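Local coordinates for protein beta-xylanase (PDB 6SGF) that binds xylan with low affinity through this carbohydrate-binding module (CBM86), one part of a larger enzyme that probably hydrolyses internal xylosidic linkages of xylan, at residues Gly19-Glu24 / Asn39-Thr44; Ser69-Asn74 / Gly108-Glu113. All coordinates share one frame; numbering follows the deposited sequence.

Contact 1: residues Gly19-Glu24 / Asn39-Thr44. With XYP (beta-D-xylopyranose), chain H.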
loop_
_atom_site.group_PDB
_atom_site.type_symbol
_atom_site.label_atom_id
_atom_site.label_comp_id
_atom_site.label_asym_id
_atom_site.label_seq_id
_atom_site.Cartn_x
_atom_site.Cartn_y
_atom_site.Cartn_z
ATOM N N GLY B 19 -2.605 20.437 -7.008
ATOM C CA GLY B 19 -1.806 19.825 -8.038
ATOM C C GLY B 19 -1.964 20.430 -9.409
ATOM O O GLY B 19 -3.087 20.532 -9.915
ATOM N N ASP B 20 -0.862 20.803 -10.053
ATOM C CA ASP B 20 -0.958 21.193 -11.455
ATOM C C ASP B 20 -0.517 20.076 -12.398
ATOM O O ASP B 20 -0.638 20.215 -13.623
ATOM C CB ASP B 20 -0.151 22.472 -11.737
ATOM C CG ASP B 20 1.289 22.422 -11.237
ATOM O OD1 ASP B 20 1.772 21.382 -10.718
ATOM O OD2 ASP B 20 1.960 23.475 -11.369
ATOM N N ALA B 21 -0.036 18.960 -11.863
ATOM C CA ALA B 21 0.017 17.738 -12.649
ATOM C C ALA B 21 -1.393 17.190 -12.842
ATOM O O ALA B 21 -2.340 17.581 -12.156
ATOM C CB ALA B 21 0.893 16.694 -11.956
ATOM N N ASP B 22 -1.528 16.266 -13.785
ATOM C CA ASP B 22 -2.765 15.522 -13.961
ATOM C C ASP B 22 -2.732 14.299 -13.056
ATOM O O ASP B 22 -1.704 13.624 -12.983
ATOM C CB ASP B 22 -2.904 15.108 -15.408
ATOM C CG ASP B 22 -4.338 14.911 -15.827
ATOM O OD1 ASP B 22 -5.277 14.984 -15.005
ATOM O OD2 ASP B 22 -4.536 14.705 -17.020
ATOM N N TYR B 23 -3.829 14.046 -12.331
ATOM C CA TYR B 23 -3.852 12.945 -11.364
ATOM C C TYR B 23 -5.213 12.263 -11.364
ATOM O O TYR B 23 -6.255 12.912 -11.510
ATOM C CB TYR B 23 -3.526 13.436 -9.944
ATOM C CG TYR B 23 -4.311 14.655 -9.533
ATOM C CD1 TYR B 23 -5.583 14.547 -8.981
ATOM C CD2 TYR B 23 -3.783 15.918 -9.696
ATOM C CE1 TYR B 23 -6.306 15.673 -8.621
ATOM C CE2 TYR B 23 -4.504 17.035 -9.345
ATOM C CZ TYR B 23 -5.754 16.915 -8.819
ATOM O OH TYR B 23 -6.444 18.058 -8.472
ATOM N N GLU B 24 -5.198 10.944 -11.195
ATOM C CA GLU B 24 -6.423 10.189 -11.017
ATOM C C GLU B 24 -6.077 8.980 -10.182
ATOM O O GLU B 24 -4.981 8.421 -10.321
ATOM C CB GLU B 24 -7.028 9.756 -12.367
ATOM C CG GLU B 24 -6.121 8.869 -13.175
ATOM C CD GLU B 24 -6.398 8.945 -14.668
ATOM O OE1 GLU B 24 -6.642 7.879 -15.273
ATOM O OE2 GLU B 24 -6.391 10.071 -15.230
ATOM N N ASN B 39 5.723 20.832 -12.569
ATOM C CA ASN B 39 4.404 20.275 -12.298
ATOM C C ASN B 39 4.521 19.294 -11.128
ATOM O O ASN B 39 5.499 18.548 -11.005
ATOM C CB ASN B 39 3.843 19.504 -13.509
ATOM C CG ASN B 39 3.046 20.368 -14.513
ATOM O OD1 ASN B 39 2.536 19.833 -15.497
ATOM N ND2 ASN B 39 2.948 21.662 -14.280
ATOM N N GLN B 40 3.503 19.265 -10.289
ATOM C CA GLN B 40 3.591 18.514 -9.048
ATOM C C GLN B 40 2.201 18.290 -8.451
ATOM O O GLN B 40 1.200 18.913 -8.850
ATOM C CB GLN B 40 4.480 19.230 -8.039
ATOM C CG GLN B 40 3.855 20.514 -7.573
ATOM C CD GLN B 40 4.787 21.318 -6.694
ATOM O OE1 GLN B 40 5.211 20.869 -5.624
ATOM N NE2 GLN B 40 5.114 22.506 -7.143
ATOM N N VAL B 41 2.166 17.386 -7.463
ATOM C CA VAL B 41 0.967 17.098 -6.683
ATOM C C VAL B 41 1.351 17.165 -5.220
ATOM O O VAL B 41 2.475 16.810 -4.846
ATOM C CB VAL B 41 0.368 15.716 -7.009
ATOM C CG1 VAL B 41 -0.913 15.468 -6.205
ATOM C CG2 VAL B 41 0.086 15.605 -8.466
ATOM N N LYS B 42 0.438 17.657 -4.401
ATOM C CA LYS B 42 0.603 17.707 -2.960
ATOM C C LYS B 42 -0.567 16.964 -2.334
ATOM O O LYS B 42 -1.711 17.236 -2.683
ATOM C CB LYS B 42 0.646 19.147 -2.455
ATOM C CG LYS B 42 0.624 19.239 -0.940
ATOM C CD LYS B 42 0.606 20.715 -0.478
ATOM C CE LYS B 42 0.591 20.827 1.014
ATOM N NZ LYS B 42 0.579 22.253 1.489
ATOM N N TRP B 43 -0.281 16.005 -1.445
ATOM C CA TRP B 43 -1.315 15.248 -0.756
ATOM C C TRP B 43 -1.296 15.524 0.747
ATOM O O TRP B 43 -0.231 15.512 1.373
ATOM C CB TRP B 43 -1.141 13.746 -0.937
ATOM C CG TRP B 43 -1.278 13.159 -2.281
ATOM C CD1 TRP B 43 -2.402 12.616 -2.834
ATOM C CD2 TRP B 43 -0.228 12.970 -3.222
ATOM N NE1 TRP B 43 -2.115 12.124 -4.098
ATOM C CE2 TRP B 43 -0.785 12.321 -4.348
ATOM C CE3 TRP B 43 1.133 13.305 -3.235
ATOM C CZ2 TRP B 43 -0.029 11.984 -5.450
ATOM C CZ3 TRP B 43 1.880 12.980 -4.338
ATOM C CH2 TRP B 43 1.304 12.317 -5.431
ATOM N N THR B 44 -2.483 15.660 1.337
ATOM C CA THR B 44 -2.629 15.792 2.773
ATOM C C THR B 44 -2.643 14.423 3.441
ATOM O O THR B 44 -3.211 13.459 2.915
ATOM C CB THR B 44 -3.931 16.534 3.118
ATOM O OG1 THR B 44 -4.011 17.764 2.374
ATOM C CG2 THR B 44 -3.967 16.842 4.635
HETATM C C1 XYP H . 8.012 25.477 -7.633
HETATM C C2 XYP H . 8.244 24.211 -6.805
HETATM C C3 XYP H . 9.650 24.185 -6.316
HETATM C C4 XYP H . 10.650 24.463 -7.415
HETATM C C5 XYP H . 10.350 25.745 -8.204
HETATM O O2 XYP H . 7.257 24.163 -5.772
HETATM O O3 XYP H . 9.899 22.862 -5.759
HETATM O O4 XYP H . 11.935 24.563 -6.779
HETATM O O5 XYP H . 8.999 25.589 -8.746
HETATM O O HOH W 1 4.337 23.408 -9.791
#

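Contact 2: residues Ser69-Asn74 / Gly108-Glu113. With XYP (beta-D-xylopyranose), chain H.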
loop_
_atom_site.group_PDB
_atom_site.type_symbol
_atom_site.label_atom_id
_atom_site.label_comp_id
_atom_site.label_asym_id
_atom_site.label_seq_id
_atom_site.Cartn_x
_atom_site.Cartn_y
_atom_site.Cartn_z
ATOM N N SER B 69 11.042 14.105 -8.047
ATOM C CA SER B 69 11.403 14.809 -6.833
ATOM C C SER B 69 10.337 14.555 -5.778
ATOM O O SER B 69 9.141 14.502 -6.085
ATOM C CB SER B 69 11.549 16.304 -7.135
ATOM O OG SER B 69 12.643 16.441 -8.042
ATOM N N LEU B 70 10.780 14.343 -4.547
ATOM C CA LEU B 70 9.913 13.974 -3.449
ATOM C C LEU B 70 10.010 15.037 -2.362
ATOM O O LEU B 70 11.103 15.547 -2.070
ATOM C CB LEU B 70 10.283 12.603 -2.910
ATOM C CG LEU B 70 10.264 11.492 -3.961
ATOM C CD1 LEU B 70 10.883 10.217 -3.356
ATOM C CD2 LEU B 70 8.918 11.205 -4.512
ATOM N N LYS B 71 8.879 15.348 -1.747
ATOM C CA LYS B 71 8.789 16.416 -0.762
ATOM C C LYS B 71 8.036 15.969 0.484
ATOM O O LYS B 71 7.002 15.312 0.387
ATOM C CB LYS B 71 8.055 17.640 -1.331
ATOM C CG LYS B 71 8.729 18.276 -2.517
ATOM C CD LYS B 71 7.902 19.493 -2.994
ATOM C CE LYS B 71 8.536 20.233 -4.162
ATOM N NZ LYS B 71 7.788 21.533 -4.331
ATOM N N VAL B 72 8.540 16.379 1.641
ATOM C CA VAL B 72 7.872 16.227 2.924
ATOM C C VAL B 72 7.613 17.635 3.446
ATOM O O VAL B 72 8.549 18.362 3.790
ATOM C CB VAL B 72 8.696 15.404 3.910
ATOM C CG1 VAL B 72 7.923 15.225 5.208
ATOM C CG2 VAL B 72 9.035 14.080 3.299
ATOM N N TYR B 73 6.351 18.014 3.532
ATOM C CA TYR B 73 5.998 19.358 3.974
ATOM C C TYR B 73 5.895 19.394 5.494
ATOM O O TYR B 73 5.571 18.383 6.134
ATOM C CB TYR B 73 4.662 19.779 3.393
ATOM C CG TYR B 73 4.592 19.976 1.908
ATOM C CD1 TYR B 73 4.538 18.897 1.032
ATOM C CD2 TYR B 73 4.521 21.259 1.382
ATOM C CE1 TYR B 73 4.413 19.087 -0.327
ATOM C CE2 TYR B 73 4.385 21.467 0.042
ATOM C CZ TYR B 73 4.351 20.396 -0.815
ATOM O OH TYR B 73 4.230 20.644 -2.155
ATOM N N ASN B 74 6.168 20.560 6.076
ATOM C CA ASN B 74 5.974 20.735 7.515
ATOM C C ASN B 74 5.333 22.096 7.782
ATOM O O ASN B 74 5.742 22.850 8.662
ATOM C CB ASN B 74 7.279 20.528 8.292
ATOM C CG ASN B 74 8.337 21.621 8.054
ATOM O OD1 ASN B 74 8.462 22.196 6.974
ATOM N ND2 ASN B 74 9.136 21.879 9.093
ATOM N N GLY B 108 4.603 15.353 -1.313
ATOM C CA GLY B 108 4.436 15.717 -2.702
ATOM C C GLY B 108 5.411 15.004 -3.624
ATOM O O GLY B 108 6.450 14.485 -3.194
ATOM N N ILE B 109 5.042 14.991 -4.904
ATOM C CA ILE B 109 5.870 14.493 -5.993
ATOM C C ILE B 109 5.876 15.563 -7.071
ATOM O O ILE B 109 4.818 16.128 -7.377
ATOM C CB ILE B 109 5.361 13.163 -6.574
ATOM C CG1 ILE B 109 5.419 12.066 -5.510
ATOM C CG2 ILE B 109 6.179 12.836 -7.856
ATOM C CD1 ILE B 109 4.844 10.697 -6.024
ATOM N N MET B 110 7.058 15.856 -7.614
ATOM C CA MET B 110 7.270 16.894 -8.616
ATOM C C MET B 110 8.270 16.394 -9.663
ATOM O O MET B 110 9.085 15.521 -9.378
ATOM C CB MET B 110 7.803 18.169 -7.932
ATOM C CG MET B 110 8.167 19.286 -8.857
ATOM S SD MET B 110 8.825 20.714 -7.928
ATOM C CE MET B 110 10.456 20.182 -7.443
ATOM N N ILE B 111 8.232 16.957 -10.872
ATOM C CA ILE B 111 9.280 16.692 -11.865
ATOM C C ILE B 111 10.110 17.951 -12.085
ATOM O O ILE B 111 9.595 19.072 -12.026
ATOM C CB ILE B 111 8.726 16.182 -13.215
ATOM C CG1 ILE B 111 7.742 17.165 -13.830
ATOM C CG2 ILE B 111 8.114 14.792 -13.025
ATOM C CD1 ILE B 111 7.901 17.250 -15.355
ATOM N N THR B 112 11.401 17.754 -12.364
ATOM C CA THR B 112 12.289 18.862 -12.707
ATOM C C THR B 112 12.663 18.876 -14.178
ATOM O O THR B 112 13.380 19.788 -14.617
ATOM C CB THR B 112 13.584 18.824 -11.884
ATOM O OG1 THR B 112 14.211 17.553 -12.034
ATOM C CG2 THR B 112 13.303 19.057 -10.409
ATOM N N GLU B 113 12.210 17.902 -14.958
ATOM C CA GLU B 113 12.524 17.883 -16.387
ATOM C C GLU B 113 11.948 19.104 -17.112
ATOM O O GLU B 113 10.747 19.391 -17.026
ATOM C CB GLU B 113 11.963 16.601 -16.994
ATOM C CG GLU B 113 12.649 16.061 -18.224
ATOM C CD GLU B 113 14.027 15.505 -17.919
ATOM O OE1 GLU B 113 14.140 14.350 -17.405
ATOM O OE2 GLU B 113 14.991 16.238 -18.206
HETATM C C1 XYP H . 8.012 25.477 -7.633
HETATM C C2 XYP H . 8.244 24.211 -6.805
HETATM C C3 XYP H . 9.650 24.185 -6.316
HETATM C C4 XYP H . 10.650 24.463 -7.415
HETATM C C5 XYP H . 10.350 25.745 -8.204
HETATM O O2 XYP H . 7.257 24.163 -5.772
HETATM O O3 XYP H . 9.899 22.862 -5.759
HETATM O O4 XYP H . 11.935 24.563 -6.779
HETATM O O5 XYP H . 8.999 25.589 -8.746
HETATM O O HOH W 2 12.966 15.289 -10.660
#

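Contact 1: residues Gly19-Glu24 / Asn39-Thr44
G19, D20 and A21 meet N39, Q40 and V41 in a short antiparallel edge contact, at the point where the chain leaves strand 15-19 in one sheet of the beta-sandwich and turns to start strand 22-26 in the other. G19 and V41 form a non-hydrogen-bonded pair, their CA atoms 4.1 Å apart. Just beyond it, Q40 O accepts two backbone N-H groups of the turn: that of A21 in a long but nearly straight bond from above the carbonyl plane, and that of D20 in a weak, bent one. The D20 side chain takes over where the backbone pairing stops. With chi1 at 51°, its CG lies between the backbone N and the carbonyl carbon, and OD1 reaches Q40 N at 2.8 Å, met nearly along the C-O direction. OD2 accepts a bond from a water at 2.9 Å, and that water in turn accepts one from Q40 NE2. An alanine in place of D20 would probably leave Q40 N without its acceptor and the water without its carboxylate partner, so that the Q40 amide would be less firmly positioned. N39 ND2 stands 3.5 Å from D20 CG, the amide and carboxylate planes 47° apart, while N39 OD1 is held by the backbone N atoms of A35 and K36. On the face that carries V41, the contact is apolar: V41 CG2 touches A21 CB at 3.7 Å and approaches the Y23 ring obliquely at CD2, while V41 CG1 sits over the centre of one face of the W43 indole. Away from that face, the extended Q40 side chain carries its amide to the bound xylose, where NE2 donates to O2 over 3.0 Å at 169°.

Contact 2: residues Ser69-Asn74 / Gly108-Glu113
S69 and M110 exchange two backbone hydrogen bonds, and K71 and G108 exchange two more; between these pairs L70 and I109 face each other as a non-hydrogen-bonded pair. The bond from S69 N to M110 O is 2.8 Å long. The charged end of K71 works on the ligand. Its chain is extended beyond CG, and NZ donates to xylose O3 at 2.9 Å and, more weakly, to O2, while D78 OD1 forms a salt bridge with the same NZ and is likely to keep it charged. All this belongs to two neighbouring strands, 68-73 and 103-110, in the five-stranded antiparallel sheet of the beta-sandwich, whose K71 and M110 face carries the glycan pocket. M110 crosses K71 at an oblique angle there. Its chain is extended as far as SD and then bends, chi3 of 74° setting CE 3.8 Å from K71 CE; SD and CE both approach xylose O3, each to 3.2 Å. Farther along that face, S69 OG and T112 OG1 share a water, each 2.9 Å from it, and T112 CG2 packs on S69 OG. At the other end, the edge of the Y73 ring comes up to G108, whose backbone N lies 3.9 Å from Y73 CE1, at the ring edge and near its plane. A beta carbon on G108 would sit tightly against that CE1, so the bare backbone there lets the ring lie close. On the reverse face, L70 and I109 lie side by side and point the same way, with L70 CD2 against I109 CG1 at 3.7 Å.

How the contacts relate
Contacts 1 and 2 have centres 10 Å apart and share the five-stranded sheet, in which strands 40-50 and 103-110 are direct neighbours. V41 N lies 2.9 Å from I109 O, a probable backbone bond joining 39-44 to 108-113. Next to this bond, Q40 CB packs on M110 CB at 3.5 Å. The side chains then converge: Q40 OE1 is 3.0 Å from K71 NZ, a probable hydrogen bond that would help fix which way the amide faces. Each contact thus supplies a donor to O2 of the same xylose, Q40 from contact 1 and, weakly, K71 from contact 2. D78 also bonds this sugar, and Y38, Y86 and T112 belong to the same glycan pocket.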